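Side-chain contacts in CAS6A (Thermus thermophilus, PDB 4C97), which probably cleaves precursor CRISPR RNA as a Cas6-family endoribonuclease of prokaryotic antiviral defence: residues G24-F29 / T231-G236; A58-V63 / E100-A105; S108-L113 / E156-L161; P129-F132 / V137-P140; F132-V137 / E143-L148. The protein carries 1 engineered substitution. All blocks are in the same frame, centred on the assembly; numbering follows the deposited sequence.

Contact 1: residues G24-F29 / T231-G236; sequences GLRGFF and TSLGYG. With SO4 (sulfate ion), chain C.
Arg26, on the first helix of the N-terminal ferredoxin-like domain, reaches over to Ser232 and Leu233 of the glycine-rich loop, the GhGxxxxxGhG signature of Cas6 and related RAMP proteins. Its CG lies anti to the backbone N (chi1 -164°), and a bend at chi3 brings the guanidinium down beside the loop. One face of that group lies against Leu233, whose CD2 is 3.6 Å from Arg26 CZ near the rim of the plane. Polar partners sit around the edge instead: Arg26 NH1 donates to Ser232 OG at 3.0 Å, with the oxygen almost exactly in the guanidinium plane. NH1 and NH2 also hold a sulfate ion, probably from the crystallisation liquor, which Lys230 binds as well. This anion site next to the glycine-rich loop is consistent with a place for an RNA phosphate. Two nearly straight bonds grip the sulfate, Arg26 NH1 to sulfate O1 at 3.1 Å (167°) and Arg26 NH2 to sulfate O3 at 2.9 Å (164°).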
# COMPACT_ATOMS: atom_id res chain seq x y z
N GLY A 24 5.70 -10.36 -13.12
CA GLY A 24 6.35 -11.54 -12.56
C GLY A 24 6.07 -11.69 -11.06
O GLY A 24 5.81 -12.80 -10.55
N LEU A 25 6.15 -10.57 -10.35
CA LEU A 25 5.83 -10.56 -8.91
C LEU A 25 4.38 -11.01 -8.67
O LEU A 25 4.11 -11.91 -7.85
CB LEU A 25 6.07 -9.17 -8.31
CG LEU A 25 5.77 -9.06 -6.81
CD1 LEU A 25 6.53 -10.07 -5.98
CD2 LEU A 25 6.10 -7.64 -6.33
N ARG A 26 3.43 -10.39 -9.39
CA ARG A 26 2.05 -10.79 -9.19
C ARG A 26 1.82 -12.26 -9.58
O ARG A 26 1.08 -12.97 -8.90
CB ARG A 26 1.07 -9.89 -9.94
CG ARG A 26 -0.36 -10.07 -9.44
CD ARG A 26 -1.29 -9.08 -10.06
NE ARG A 26 -1.53 -9.34 -11.47
CZ ARG A 26 -2.28 -8.56 -12.24
NH1 ARG A 26 -2.84 -7.47 -11.72
NH2 ARG A 26 -2.46 -8.85 -13.51
N GLY A 27 2.45 -12.71 -10.67
CA GLY A 27 2.30 -14.10 -11.10
C GLY A 27 2.79 -15.07 -10.05
O GLY A 27 2.18 -16.14 -9.78
N PHE A 28 3.92 -14.71 -9.45
CA PHE A 28 4.46 -15.51 -8.35
C PHE A 28 3.48 -15.59 -7.17
O PHE A 28 3.15 -16.69 -6.65
CB PHE A 28 5.77 -14.87 -7.92
CG PHE A 28 6.32 -15.42 -6.65
CD1 PHE A 28 6.94 -16.66 -6.63
CD2 PHE A 28 6.23 -14.70 -5.48
CE1 PHE A 28 7.45 -17.16 -5.46
CE2 PHE A 28 6.74 -15.21 -4.31
CZ PHE A 28 7.35 -16.43 -4.31
N PHE A 29 3.00 -14.41 -6.77
CA PHE A 29 2.04 -14.33 -5.68
C PHE A 29 0.78 -15.14 -5.99
O PHE A 29 0.31 -15.93 -5.15
CB PHE A 29 1.70 -12.87 -5.35
CG PHE A 29 0.66 -12.74 -4.31
CD1 PHE A 29 0.97 -12.97 -2.98
CD2 PHE A 29 -0.64 -12.39 -4.63
CE1 PHE A 29 0.02 -12.87 -2.00
CE2 PHE A 29 -1.60 -12.28 -3.65
CZ PHE A 29 -1.27 -12.52 -2.33
N THR A 231 -2.67 -1.77 -7.23
CA THR A 231 -1.73 -2.03 -6.16
C THR A 231 -1.21 -3.48 -6.21
O THR A 231 -0.20 -3.79 -5.60
CB THR A 231 -2.34 -1.73 -4.79
OG1 THR A 231 -3.56 -2.48 -4.62
CG2 THR A 231 -2.61 -0.27 -4.66
N SER A 232 -1.90 -4.35 -6.95
CA SER A 232 -1.45 -5.73 -7.11
C SER A 232 -0.21 -5.79 -8.02
O SER A 232 0.47 -6.84 -8.09
CB SER A 232 -2.56 -6.62 -7.67
OG SER A 232 -2.88 -6.26 -9.01
N LEU A 233 0.08 -4.69 -8.70
CA LEU A 233 1.23 -4.61 -9.60
C LEU A 233 2.31 -3.69 -9.08
O LEU A 233 3.25 -3.36 -9.80
CB LEU A 233 0.80 -4.20 -11.02
CG LEU A 233 -0.07 -5.21 -11.74
CD1 LEU A 233 -0.62 -4.57 -13.04
CD2 LEU A 233 0.70 -6.46 -12.08
N GLY A 234 2.22 -3.30 -7.80
CA GLY A 234 3.28 -2.50 -7.21
C GLY A 234 3.08 -1.00 -7.30
O GLY A 234 3.92 -0.25 -6.79
N TYR A 235 2.00 -0.58 -7.94
CA TYR A 235 1.67 0.84 -8.04
C TYR A 235 1.06 1.28 -6.71
O TYR A 235 0.54 0.46 -5.92
CB TYR A 235 0.69 1.11 -9.19
CG TYR A 235 1.29 0.74 -10.53
CD1 TYR A 235 2.35 1.47 -11.05
CD2 TYR A 235 0.82 -0.34 -11.25
CE1 TYR A 235 2.92 1.14 -12.25
CE2 TYR A 235 1.36 -0.67 -12.47
CZ TYR A 235 2.43 0.07 -12.96
OH TYR A 235 3.01 -0.22 -14.18
N GLY A 236 1.13 2.57 -6.44
CA GLY A 236 0.46 3.11 -5.27
C GLY A 236 1.08 2.77 -3.93
O GLY A 236 0.41 2.88 -2.90
S SO4 C . -5.16 -6.31 -14.26
O1 SO4 C . -4.14 -5.48 -13.65
O2 SO4 C . -5.95 -5.45 -15.12
O3 SO4 C . -4.51 -7.38 -15.00
O4 SO4 C . -6.00 -6.92 -13.24

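Contact 2: residues A58-V63 / E100-A105; sequences AAWARV and EGHPWA. With SO4 (sulfate ion), chain D.
Segment 58-63, on a strand of the N-terminal ferredoxin-like sheet, and the turn 100-105 come closest along the backbone at Arg62 and Trp104, with their CA atoms 7.6 Å apart. The turn, type I from His102 to Ala105, interrupts the long strand 91-109, and side chains bridge the gap to segment 58-63. Trp60, His102 and Trp104 make an aromatic cluster. The imidazole stands edge-to-face on Trp60, its NE2 3.6 Å from Trp60 CD1 and the planes 69° apart, which is a T-shaped pair. Trp104 lies nearly parallel to the indole of Trp60 but is displaced so that only their borders meet, through Trp60 CZ2 and Trp104 CD1. His102 is steadied from its own turn, since Trp104 N donates to its ND1 at 3.1 Å. Farther along the strand the Arg62 chain bends at chi3 (-89°) and gives two bonds to Trp104 O: Arg62 NE at 2.9 Å, in the carbonyl plane on a lone pair, and Arg62 NH2 at 3.0 Å, from above that plane and off the lone pairs. Arg62 NH2 has a second acceptor in Phe223 O. CE3 of Trp104 meets the centre of the guanidinium face, the two planes being 76° apart. A sulfate ion sits at the indole edge, also held by Arg125 and Arg237; Trp104 NE1 gives its hydrogen to sulfate O1 at 2.7 Å.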
# COMPACT_ATOMS: atom_id res chain seq x y z
N ALA A 58 20.54 -4.57 -4.49
CA ALA A 58 19.88 -4.45 -3.19
C ALA A 58 18.39 -4.26 -3.42
O ALA A 58 17.77 -3.30 -2.94
CB ALA A 58 20.46 -3.29 -2.40
N ALA A 59 17.82 -5.20 -4.17
CA ALA A 59 16.42 -5.17 -4.55
C ALA A 59 15.59 -5.92 -3.53
O ALA A 59 16.08 -6.78 -2.80
CB ALA A 59 16.23 -5.78 -5.94
N TRP A 60 14.32 -5.56 -3.47
CA TRP A 60 13.41 -6.29 -2.61
C TRP A 60 12.01 -6.31 -3.20
O TRP A 60 11.66 -5.49 -4.05
CB TRP A 60 13.38 -5.69 -1.21
CG TRP A 60 13.13 -4.20 -1.20
CD1 TRP A 60 14.07 -3.21 -1.20
CD2 TRP A 60 11.86 -3.54 -1.18
NE1 TRP A 60 13.47 -1.98 -1.20
CE2 TRP A 60 12.11 -2.15 -1.19
CE3 TRP A 60 10.53 -3.97 -1.17
CZ2 TRP A 60 11.09 -1.21 -1.18
CZ3 TRP A 60 9.52 -3.04 -1.17
CH2 TRP A 60 9.80 -1.67 -1.18
N ALA A 61 11.22 -7.25 -2.70
CA ALA A 61 9.80 -7.28 -3.03
C ALA A 61 9.03 -7.29 -1.74
O ALA A 61 9.59 -7.57 -0.69
CB ALA A 61 9.47 -8.48 -3.85
N ARG A 62 7.74 -6.99 -1.81
CA ARG A 62 6.92 -6.98 -0.61
C ARG A 62 5.50 -7.45 -0.88
O ARG A 62 4.92 -7.19 -1.94
CB ARG A 62 6.95 -5.61 0.09
CG ARG A 62 5.78 -4.74 -0.16
CD ARG A 62 6.03 -3.31 0.34
NE ARG A 62 5.69 -3.01 1.73
CZ ARG A 62 4.68 -2.23 2.11
NH1 ARG A 62 3.82 -1.72 1.22
NH2 ARG A 62 4.50 -1.96 3.40
N VAL A 63 4.99 -8.20 0.09
CA VAL A 63 3.67 -8.77 0.02
C VAL A 63 2.88 -8.28 1.22
O VAL A 63 3.26 -8.55 2.36
CB VAL A 63 3.73 -10.30 0.05
CG1 VAL A 63 2.33 -10.92 0.02
CG2 VAL A 63 4.55 -10.81 -1.11
N GLU A 100 9.93 -7.20 10.09
CA GLU A 100 10.45 -6.05 10.82
C GLU A 100 11.88 -5.89 10.34
O GLU A 100 12.43 -6.78 9.69
CB GLU A 100 10.42 -6.31 12.34
CG GLU A 100 11.30 -7.47 12.80
CD GLU A 100 11.18 -7.74 14.30
OE1 GLU A 100 11.20 -6.77 15.10
OE2 GLU A 100 11.07 -8.92 14.68
N GLY A 101 12.50 -4.77 10.66
CA GLY A 101 13.89 -4.56 10.32
C GLY A 101 14.10 -4.22 8.86
O GLY A 101 15.19 -4.39 8.34
N HIS A 102 13.06 -3.74 8.20
CA HIS A 102 13.18 -3.16 6.87
C HIS A 102 12.15 -2.04 6.84
O HIS A 102 11.08 -2.19 7.42
CB HIS A 102 12.89 -4.20 5.79
CG HIS A 102 13.12 -3.71 4.39
ND1 HIS A 102 12.22 -2.93 3.72
CD2 HIS A 102 14.16 -3.92 3.54
CE1 HIS A 102 12.70 -2.65 2.51
NE2 HIS A 102 13.86 -3.24 2.38
N PRO A 103 12.46 -0.91 6.18
CA PRO A 103 11.52 0.21 6.20
C PRO A 103 10.11 -0.11 5.70
O PRO A 103 9.15 0.51 6.13
CB PRO A 103 12.19 1.25 5.29
CG PRO A 103 13.64 0.95 5.41
CD PRO A 103 13.73 -0.55 5.54
N TRP A 104 10.00 -1.08 4.81
CA TRP A 104 8.73 -1.43 4.20
C TRP A 104 8.12 -2.73 4.74
O TRP A 104 7.14 -3.21 4.19
CB TRP A 104 8.87 -1.46 2.68
CG TRP A 104 9.03 -0.06 2.14
CD1 TRP A 104 10.19 0.57 1.81
CD2 TRP A 104 7.97 0.87 1.92
NE1 TRP A 104 9.92 1.85 1.38
CE2 TRP A 104 8.56 2.06 1.42
CE3 TRP A 104 6.59 0.84 2.08
CZ2 TRP A 104 7.82 3.19 1.11
CZ3 TRP A 104 5.85 1.98 1.76
CH2 TRP A 104 6.46 3.12 1.26
N ALA A 105 8.68 -3.25 5.83
CA ALA A 105 8.15 -4.43 6.50
C ALA A 105 7.39 -4.01 7.76
O ALA A 105 7.81 -3.10 8.45
CB ALA A 105 9.27 -5.36 6.88
S SO4 D . 11.83 3.59 -1.72
O1 SO4 D . 10.92 3.38 -0.61
O2 SO4 D . 11.54 4.90 -2.30
O3 SO4 D . 13.20 3.57 -1.24
O4 SO4 D . 11.70 2.59 -2.78

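Contact 3: residues S108-L113 / E156-L161; sequences STYPRL and EAFGPL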
# COMPACT_ATOMS: atom_id res chain seq x y z
N SER A 108 0.91 -5.48 12.13
CA SER A 108 0.12 -4.73 13.09
C SER A 108 -1.28 -5.31 13.19
O SER A 108 -1.55 -6.42 12.69
CB SER A 108 0.07 -3.25 12.71
OG SER A 108 -0.37 -2.47 13.82
N THR A 109 -2.18 -4.55 13.81
CA THR A 109 -3.56 -4.98 13.92
C THR A 109 -4.45 -3.81 13.58
O THR A 109 -4.04 -2.64 13.67
CB THR A 109 -3.93 -5.45 15.34
OG1 THR A 109 -3.82 -4.34 16.22
CG2 THR A 109 -3.03 -6.60 15.81
N TYR A 110 -5.69 -4.10 13.19
CA TYR A 110 -6.59 -3.02 12.81
C TYR A 110 -6.85 -2.04 13.96
O TYR A 110 -6.81 -0.84 13.74
CB TYR A 110 -7.89 -3.52 12.17
CG TYR A 110 -7.68 -3.91 10.72
CD1 TYR A 110 -7.28 -5.20 10.34
CD2 TYR A 110 -7.85 -2.98 9.73
CE1 TYR A 110 -7.08 -5.53 9.02
CE2 TYR A 110 -7.64 -3.30 8.39
CZ TYR A 110 -7.25 -4.56 8.05
OH TYR A 110 -7.04 -4.85 6.73
N PRO A 111 -7.01 -2.54 15.20
CA PRO A 111 -7.19 -1.54 16.25
C PRO A 111 -6.00 -0.58 16.35
O PRO A 111 -6.18 0.63 16.62
CB PRO A 111 -7.34 -2.39 17.52
CG PRO A 111 -7.96 -3.65 17.00
CD PRO A 111 -7.29 -3.90 15.70
N ARG A 112 -4.81 -1.08 16.08
CA ARG A 112 -3.63 -0.23 16.17
C ARG A 112 -3.60 0.82 15.08
O ARG A 112 -2.91 1.83 15.23
CB ARG A 112 -2.35 -1.06 16.18
CG ARG A 112 -2.10 -1.68 17.55
CD ARG A 112 -0.94 -2.64 17.57
NE ARG A 112 -0.69 -3.01 18.95
CZ ARG A 112 0.05 -2.30 19.80
NH1 ARG A 112 0.68 -1.21 19.37
NH2 ARG A 112 0.16 -2.70 21.06
N LEU A 113 -4.36 0.63 14.01
CA LEU A 113 -4.37 1.65 12.97
C LEU A 113 -5.03 2.89 13.52
O LEU A 113 -4.81 3.98 12.98
CB LEU A 113 -5.12 1.20 11.74
CG LEU A 113 -4.52 0.02 10.99
CD1 LEU A 113 -5.45 -0.38 9.88
CD2 LEU A 113 -3.11 0.30 10.46
N GLU A 156 -12.54 -0.19 5.10
CA GLU A 156 -13.88 -0.66 5.40
C GLU A 156 -14.14 -2.09 4.89
O GLU A 156 -14.88 -2.83 5.53
CB GLU A 156 -14.95 0.31 4.87
CG GLU A 156 -14.96 1.62 5.65
CD GLU A 156 -16.07 2.57 5.21
OE1 GLU A 156 -16.65 2.37 4.12
OE2 GLU A 156 -16.38 3.51 5.98
N ALA A 157 -13.53 -2.46 3.76
CA ALA A 157 -13.65 -3.84 3.28
C ALA A 157 -13.00 -4.85 4.20
O ALA A 157 -13.55 -5.94 4.42
CB ALA A 157 -13.06 -3.97 1.90
N PHE A 158 -11.81 -4.53 4.69
CA PHE A 158 -11.02 -5.53 5.40
C PHE A 158 -10.93 -5.41 6.91
O PHE A 158 -10.59 -6.38 7.60
CB PHE A 158 -9.64 -5.56 4.78
CG PHE A 158 -9.67 -5.80 3.31
CD1 PHE A 158 -10.39 -6.87 2.79
CD2 PHE A 158 -9.01 -4.96 2.45
CE1 PHE A 158 -10.43 -7.08 1.43
CE2 PHE A 158 -9.05 -5.18 1.09
CZ PHE A 158 -9.77 -6.24 0.59
N GLY A 159 -11.24 -4.22 7.42
CA GLY A 159 -11.18 -3.97 8.85
C GLY A 159 -12.50 -4.13 9.56
O GLY A 159 -13.52 -4.46 8.95
N PRO A 160 -12.50 -3.91 10.88
CA PRO A 160 -13.66 -4.25 11.70
C PRO A 160 -14.68 -3.13 11.79
O PRO A 160 -15.71 -3.36 12.42
CB PRO A 160 -13.04 -4.43 13.08
CG PRO A 160 -12.04 -3.33 13.10
CD PRO A 160 -11.40 -3.40 11.72
N LEU A 161 -14.42 -1.98 11.19
CA LEU A 161 -15.18 -0.76 11.49
C LEU A 161 -15.42 0.06 10.24
O LEU A 161 -14.53 0.22 9.42
CB LEU A 161 -14.36 0.07 12.47
CG LEU A 161 -15.02 1.21 13.23
CD1 LEU A 161 -16.22 0.73 14.02
CD2 LEU A 161 -13.98 1.84 14.16
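Leu113 N donates to Tyr110 O at 2.9 Å, while the phenol of Tyr110 leans across to Phe158, Gly159 and Pro160. That bond belongs to a short helical turn at about 110-113, which Thr109 caps at its N terminus through a weak bond from Arg112 N to Thr109 OG1. With CG beside the backbone N and anti to the carbonyl carbon (chi1 -79°), the Tyr110 ring is laid along the chain where helix 144-158 ends. Gly159, the first residue to leave that helix, rests its CA over one ring face, 3.8 Å from the centroid and 20° off the normal, a CH-pi contact. Lacking a side chain, it allows the backbone this close. Nearer the base of the tyrosine, Pro160 CD packs on Tyr110 CB at 3.5 Å. At the far end Tyr110 OH meets Phe158 CB at 3.3 Å, while the Phe158 ring leads away. The hydroxyl has its polar partner elsewhere, in Leu66 O. Leu155 and Phe221 add further packing from helices 144-158 and 209-225. The phenol thus spends its one polar group on the N-terminal domain and offers its carbon surface to the helix end, so the junction between the segments relies on CH-pi and apolar packing.

Contact 4: residues P129-F132 / V137-P140; sequences PTFF and VHYP
This is the pairing of a beta hairpin, strands 129-134 and 137-139, which runs on from the first strand of the C-terminal ferredoxin-like domain and leads into helix 144-158. Phe132 and Tyr139 form an antiparallel hydrogen-bonded pair: Phe132 N donates to Tyr139 O and Tyr139 N to Phe132 O, both at 2.8 Å. Phe132 O also receives a CA-H...O contact from His138. Beside this pair, Phe131 and His138 meet edge-to-face. Phe131 has its CG between the backbone N and the carbonyl carbon (chi1 59°), turning its ring so that CE1 sits over the centre of the imidazole, 3.5 Å from His138 CD2. His138 ND1 is bonded to Thr193 OG1, which should limit rotation of the ring under Phe131. Phe131 in turn meets Tyr235 of the glycine-rich loop, linking the hairpin to that loop. Beyond the pair no direct bond links Thr130 O and Pro140 O, both acceptors; instead a water donates to both, to Thr130 O at 2.7 Å and to Pro140 O at 2.9 Å.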
# COMPACT_ATOMS: atom_id res chain seq x y z
N PRO A 129 4.55 4.82 -8.62
CA PRO A 129 3.55 5.63 -9.33
C PRO A 129 2.12 5.31 -8.90
O PRO A 129 1.74 4.14 -8.82
CB PRO A 129 3.80 5.27 -10.80
CG PRO A 129 5.26 4.89 -10.83
CD PRO A 129 5.46 4.12 -9.55
N THR A 130 1.36 6.35 -8.60
CA THR A 130 0.03 6.23 -8.02
C THR A 130 -1.00 6.85 -8.94
O THR A 130 -0.82 7.98 -9.42
CB THR A 130 0.01 6.91 -6.64
OG1 THR A 130 0.99 6.30 -5.77
CG2 THR A 130 -1.35 6.81 -6.01
N PHE A 131 -2.07 6.12 -9.23
CA PHE A 131 -3.11 6.59 -10.12
C PHE A 131 -4.46 5.97 -9.78
O PHE A 131 -4.56 5.05 -8.94
CB PHE A 131 -2.73 6.37 -11.60
CG PHE A 131 -2.46 4.93 -11.96
CD1 PHE A 131 -3.49 4.11 -12.40
CD2 PHE A 131 -1.18 4.39 -11.88
CE1 PHE A 131 -3.24 2.79 -12.75
CE2 PHE A 131 -0.94 3.06 -12.22
CZ PHE A 131 -1.98 2.28 -12.64
N PHE A 132 -5.50 6.50 -10.42
CA PHE A 132 -6.90 6.16 -10.12
C PHE A 132 -7.64 5.95 -11.41
O PHE A 132 -7.28 6.47 -12.44
CB PHE A 132 -7.55 7.32 -9.33
CG PHE A 132 -6.77 7.68 -8.12
CD1 PHE A 132 -6.98 7.01 -6.93
CD2 PHE A 132 -5.74 8.61 -8.20
CE1 PHE A 132 -6.22 7.30 -5.84
CE2 PHE A 132 -4.98 8.90 -7.12
CZ PHE A 132 -5.21 8.23 -5.92
N VAL A 137 -10.40 5.86 -17.92
CA VAL A 137 -9.03 6.29 -18.08
C VAL A 137 -8.36 6.34 -16.71
O VAL A 137 -9.02 6.46 -15.68
CB VAL A 137 -8.88 7.64 -18.84
CG1 VAL A 137 -9.77 7.66 -20.08
CG2 VAL A 137 -9.16 8.83 -17.93
N HIS A 138 -7.05 6.21 -16.73
CA HIS A 138 -6.27 6.35 -15.51
C HIS A 138 -5.91 7.81 -15.32
O HIS A 138 -5.59 8.51 -16.27
CB HIS A 138 -5.04 5.48 -15.60
CG HIS A 138 -5.33 4.02 -15.46
ND1 HIS A 138 -4.73 3.06 -16.23
CD2 HIS A 138 -6.16 3.37 -14.61
CE1 HIS A 138 -5.19 1.87 -15.87
NE2 HIS A 138 -6.04 2.03 -14.89
N TYR A 139 -5.96 8.26 -14.06
CA TYR A 139 -5.78 9.67 -13.70
C TYR A 139 -4.75 9.73 -12.58
O TYR A 139 -4.90 9.02 -11.56
CB TYR A 139 -7.11 10.23 -13.21
CG TYR A 139 -7.14 11.67 -12.74
CD1 TYR A 139 -7.11 12.71 -13.63
CD2 TYR A 139 -7.28 11.98 -11.40
CE1 TYR A 139 -7.19 14.02 -13.20
CE2 TYR A 139 -7.38 13.30 -10.96
CZ TYR A 139 -7.31 14.30 -11.87
OH TYR A 139 -7.40 15.62 -11.42
N PRO A 140 -3.71 10.55 -12.75
CA PRO A 140 -2.54 10.45 -11.88
C PRO A 140 -2.48 11.52 -10.80
O PRO A 140 -1.47 11.58 -10.13
CB PRO A 140 -1.39 10.67 -12.87
CG PRO A 140 -1.94 11.75 -13.74
CD PRO A 140 -3.37 11.30 -13.99
O HOH W 1 -1.46 9.95 -7.71

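Contact 5: residues F132-V137 / E143-L148; sequences FRRKGV and EPRLVL
The guanidinium edges of Arg134 and Arg145 meet, their planes at 41°, with Arg134 NH2 and Arg145 NH2 modelled only 2.6 Å apart. Both are donors, so the exact spacing is doubtful, though the two groups are probably near neighbours at an exposed edge. Glu143, the N-cap residue of helix 144-158, probably offsets their like charges. Arg145, its chain extended from CG to NE, forms a salt bridge from NE to Glu143 OE1 at 2.8 Å, with a weak, bent hydrogen bond. Toward Arg134 the link is looser: its NH2 is 3.8 Å from Glu143 OE2, a long salt bridge in which the carboxylate stands perpendicular to the guanidinium and out of its plane, so that only charge acts. Glu143 OE2 has a closer partner in Tyr139 OH, and Tyr139 also makes a cation-pi contact with Arg134. Below this polar layer the packing is apolar. The Phe132 ring receives Leu146 CB squarely over its centre, 3.7 Å from the centroid and 7° off the normal, a CH-pi contact. Val147 CG2 comes obliquely to Phe132 CZ at 3.8 Å. The axes of strand 132-134 and helix 144-148 stay 10.2 Å apart at 118°. The result is a beta hairpin with a type I' turn from Arg134 to Val137, packed against the first helical turns of the C-terminal ferredoxin-like domain.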
# COMPACT_ATOMS: atom_id res chain seq x y z
N PHE A 132 -5.50 6.50 -10.42
CA PHE A 132 -6.90 6.16 -10.12
C PHE A 132 -7.64 5.95 -11.41
O PHE A 132 -7.28 6.47 -12.44
CB PHE A 132 -7.55 7.32 -9.33
CG PHE A 132 -6.77 7.68 -8.12
CD1 PHE A 132 -6.98 7.01 -6.93
CD2 PHE A 132 -5.74 8.61 -8.20
CE1 PHE A 132 -6.22 7.30 -5.84
CE2 PHE A 132 -4.98 8.90 -7.12
CZ PHE A 132 -5.21 8.23 -5.92
N ARG A 133 -8.66 5.11 -11.36
CA ARG A 133 -9.47 4.88 -12.55
C ARG A 133 -10.62 5.87 -12.53
O ARG A 133 -11.35 5.95 -11.57
CB ARG A 133 -9.99 3.45 -12.59
CG ARG A 133 -10.71 3.11 -13.90
CD ARG A 133 -11.03 1.62 -13.99
NE ARG A 133 -11.77 1.27 -15.21
CZ ARG A 133 -11.26 1.29 -16.44
NH1 ARG A 133 -10.00 1.66 -16.64
NH2 ARG A 133 -12.02 0.94 -17.47
N ARG A 134 -10.75 6.64 -13.60
CA ARG A 134 -11.89 7.53 -13.74
C ARG A 134 -12.37 7.46 -15.18
O ARG A 134 -11.61 7.74 -16.11
CB ARG A 134 -11.52 8.96 -13.32
CG ARG A 134 -10.58 9.70 -14.29
CD ARG A 134 -10.60 11.20 -14.12
NE ARG A 134 -10.80 11.59 -12.73
CZ ARG A 134 -11.05 12.84 -12.34
NH1 ARG A 134 -11.15 13.81 -13.24
NH2 ARG A 134 -11.21 13.10 -11.05
N LYS A 135 -13.61 7.03 -15.37
CA LYS A 135 -14.22 7.08 -16.68
C LYS A 135 -13.41 6.33 -17.72
O LYS A 135 -13.17 6.84 -18.82
CB LYS A 135 -14.39 8.54 -17.08
CG LYS A 135 -14.83 9.42 -15.92
CD LYS A 135 -14.82 10.89 -16.32
CE LYS A 135 -16.18 11.54 -16.13
NZ LYS A 135 -16.21 12.38 -14.91
N GLY A 136 -12.98 5.12 -17.38
CA GLY A 136 -12.22 4.29 -18.28
C GLY A 136 -10.87 4.86 -18.66
O GLY A 136 -10.27 4.39 -19.63
N VAL A 137 -10.40 5.86 -17.92
CA VAL A 137 -9.03 6.29 -18.08
C VAL A 137 -8.36 6.34 -16.71
O VAL A 137 -9.02 6.46 -15.68
CB VAL A 137 -8.88 7.64 -18.84
CG1 VAL A 137 -9.77 7.66 -20.08
CG2 VAL A 137 -9.16 8.83 -17.93
N GLU A 143 -5.63 13.71 -5.69
CA GLU A 143 -6.67 14.53 -5.09
C GLU A 143 -7.07 13.93 -3.75
O GLU A 143 -7.16 12.70 -3.64
CB GLU A 143 -7.92 14.59 -5.97
CG GLU A 143 -7.70 15.14 -7.37
CD GLU A 143 -8.99 15.19 -8.19
OE1 GLU A 143 -10.05 14.77 -7.69
OE2 GLU A 143 -8.94 15.62 -9.36
N PRO A 144 -7.35 14.78 -2.75
CA PRO A 144 -7.81 14.20 -1.47
C PRO A 144 -8.95 13.18 -1.61
O PRO A 144 -8.90 12.10 -1.00
CB PRO A 144 -8.28 15.43 -0.67
CG PRO A 144 -7.47 16.59 -1.23
CD PRO A 144 -7.22 16.26 -2.69
N ARG A 145 -9.99 13.49 -2.38
CA ARG A 145 -11.14 12.59 -2.42
C ARG A 145 -10.76 11.21 -3.01
O ARG A 145 -11.26 10.16 -2.57
CB ARG A 145 -12.29 13.22 -3.20
CG ARG A 145 -11.95 13.47 -4.62
CD ARG A 145 -13.02 14.25 -5.33
NE ARG A 145 -12.67 14.31 -6.75
CZ ARG A 145 -12.99 13.39 -7.66
NH1 ARG A 145 -13.72 12.32 -7.34
NH2 ARG A 145 -12.59 13.55 -8.91
N LEU A 146 -9.84 11.22 -3.97
CA LEU A 146 -9.41 9.98 -4.61
C LEU A 146 -8.55 9.11 -3.68
O LEU A 146 -8.80 7.89 -3.54
CB LEU A 146 -8.65 10.28 -5.90
CG LEU A 146 -9.49 10.90 -7.01
CD1 LEU A 146 -8.66 11.22 -8.22
CD2 LEU A 146 -10.66 9.99 -7.42
N VAL A 147 -7.53 9.74 -3.10
CA VAL A 147 -6.61 9.07 -2.19
C VAL A 147 -7.36 8.52 -0.98
O VAL A 147 -7.27 7.28 -0.63
CB VAL A 147 -5.50 10.08 -1.73
CG1 VAL A 147 -4.66 9.51 -0.57
CG2 VAL A 147 -4.63 10.44 -2.89
N LEU A 148 -8.13 9.40 -0.35
CA LEU A 148 -8.81 9.03 0.89
C LEU A 148 -9.95 8.05 0.64
O LEU A 148 -10.15 7.15 1.47
CB LEU A 148 -9.24 10.25 1.67
CG LEU A 148 -8.07 11.14 2.09
CD1 LEU A 148 -8.65 12.31 2.87
CD2 LEU A 148 -7.00 10.44 2.94

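Contacts 1 and 2 lie 14 Å apart between centres and share the packing of the N-terminal domain, where Leu25 CD1 meets Ala61 CB at 4.0 Å. Each carries a sulfate, consistent with basic surfaces suited to RNA. The glycine-rich loop joins contact 1 to contact 4: Gly236 N is 2.9 Å from Pro129 O, a probable hydrogen bond. Contacts 4 and 5, about 7 Å apart between centres, share Phe132 and Val137, one pairing the hairpin and the other seating it on helix 144-158. The far end of that helix enters contact 3, about 23 Å from contact 5 between centres, where it meets Tyr110, just after the strand 91-109 that supplies contact 2.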